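Local coordinates for protein fructose transport system repressor FruR (Pseudomonas putida, PDB 3O74) that regulates transcription as a LacI-family dual regulator of metabolic genes, with fructose 1-phosphate as its preferred effector, at the interface of chains A and B. Numbering follows the deposited sequence. Chains: chain A/B, Fructose transport system repressor FruR.

The interface of chains A and B. Residues chain A 4, 34-36; chain B 38, 49-50, 53-54.
With CG of B:Leu53 anti to the backbone N (chi1 -179°), the branch points at chain A, where CD1 and CD2 diverge towards strands 4-9 and 34-39; chi1 of A:Gln34 (-134°) sets its CG against the CD2 methyls of B:Leu53 and B:Leu50, and a bend at chi2 turns its amide towards B:Gln49. The patch belongs to the effector-binding domain of the LacI family, related to periplasmic sugar-binding proteins, and recurs with the chains exchanged. This two-fold pair may correspond to the dimer usual in LacI-family regulators, which the structure alone does not prove. Helix 44-56 of chain B faces strands 4-9 and 34-39 of chain A.

One branch of B:Leu53, CD1, packs tightly on the methyl CG2 of A:Thr4 at 3.5 Å. The other, CD2, meets CG of A:Gln34 as the two side chains run past each other in opposite directions. This same methyl lies tip to tip with A:Leu36, 3.5 Å from its CD2, so B:Leu53 bridges both strands. A:Leu36 CD2 also sits above the plane of the B:Phe54 ring, just beyond its rim and 3.8 Å from CZ, which extends the apolar contact by one helix residue.

One turn earlier on the helix, B:Leu50 brings CD2 to 3.5 Å from CG of A:Gln34, so the aliphatic stem of the glutamine rests on two leucines. The A:Gln34 amide lies across CB of B:Gln49, with NE2 also near the B:Leu50 methyl. The two amide planes stand 90° apart, and OE1 of B:Gln49 is 3.6 Å from NE2 of A:Gln34, a loose polar approach rather than a hydrogen bond. At the margin, CB of B:Ala38 on strand 34-39 has the carbonyl O of A:Leu35 off its flank, 4.1 Å away.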
# COMPACT_ATOMS: atom_id res chain seq x y z
N THR A 4 2.73 -19.13 13.90
CA THR A 4 2.12 -18.18 12.99
C THR A 4 1.28 -17.16 13.74
O THR A 4 0.57 -17.49 14.69
CB THR A 4 1.26 -18.87 11.91
OG1 THR A 4 0.10 -19.44 12.53
CG2 THR A 4 2.05 -19.97 11.22
N GLN A 34 5.60 -16.71 11.35
CA GLN A 34 5.03 -16.31 10.07
C GLN A 34 3.78 -15.49 10.32
O GLN A 34 3.00 -15.79 11.22
CB GLN A 34 4.67 -17.54 9.24
CG GLN A 34 5.12 -17.46 7.80
CD GLN A 34 6.55 -17.91 7.62
OE1 GLN A 34 6.94 -18.98 8.09
NE2 GLN A 34 7.34 -17.09 6.93
N LEU A 35 3.58 -14.45 9.51
CA LEU A 35 2.41 -13.59 9.66
C LEU A 35 1.41 -13.76 8.52
O LEU A 35 1.76 -13.62 7.34
CB LEU A 35 2.84 -12.12 9.75
CG LEU A 35 1.68 -11.15 9.99
CD1 LEU A 35 1.16 -11.29 11.41
CD2 LEU A 35 2.11 -9.73 9.71
N LEU A 36 0.17 -14.07 8.87
CA LEU A 36 -0.92 -14.13 7.91
C LEU A 36 -1.82 -12.91 8.08
O LEU A 36 -2.24 -12.58 9.19
CB LEU A 36 -1.73 -15.41 8.07
CG LEU A 36 -1.03 -16.73 7.76
CD1 LEU A 36 -1.89 -17.90 8.22
CD2 LEU A 36 -0.71 -16.85 6.27
N ALA B 38 0.15 -13.18 2.53
CA ALA B 38 1.48 -13.27 3.12
C ALA B 38 2.48 -12.64 2.18
O ALA B 38 2.30 -12.66 0.96
CB ALA B 38 1.84 -14.71 3.40
N GLN B 49 9.25 -20.64 2.68
CA GLN B 49 8.63 -20.77 3.99
C GLN B 49 7.11 -20.60 3.90
O GLN B 49 6.36 -21.29 4.58
CB GLN B 49 9.21 -19.75 4.98
CG GLN B 49 10.66 -19.98 5.34
CD GLN B 49 11.06 -19.28 6.63
OE1 GLN B 49 10.81 -18.09 6.81
NE2 GLN B 49 11.69 -20.03 7.53
N LEU B 50 6.66 -19.66 3.07
CA LEU B 50 5.23 -19.40 2.92
C LEU B 50 4.54 -20.53 2.16
O LEU B 50 3.38 -20.84 2.42
CB LEU B 50 4.99 -18.06 2.23
CG LEU B 50 5.42 -16.84 3.05
CD1 LEU B 50 5.14 -15.55 2.29
CD2 LEU B 50 4.72 -16.83 4.39
N LEU B 53 3.69 -23.09 4.57
CA LEU B 53 2.63 -22.55 5.41
C LEU B 53 1.27 -22.75 4.75
O LEU B 53 0.34 -23.27 5.37
CB LEU B 53 2.87 -21.07 5.68
CG LEU B 53 1.83 -20.38 6.57
CD1 LEU B 53 1.77 -21.05 7.92
CD2 LEU B 53 2.15 -18.91 6.71
N PHE B 54 1.15 -22.33 3.50
CA PHE B 54 -0.13 -22.42 2.79
C PHE B 54 -0.51 -23.85 2.45
O PHE B 54 -1.69 -24.15 2.23
CB PHE B 54 -0.14 -21.54 1.55
CG PHE B 54 -0.37 -20.09 1.86
CD1 PHE B 54 0.61 -19.14 1.61
CD2 PHE B 54 -1.56 -19.67 2.43
CE1 PHE B 54 0.39 -17.81 1.90
CE2 PHE B 54 -1.78 -18.34 2.73
CZ PHE B 54 -0.80 -17.40 2.46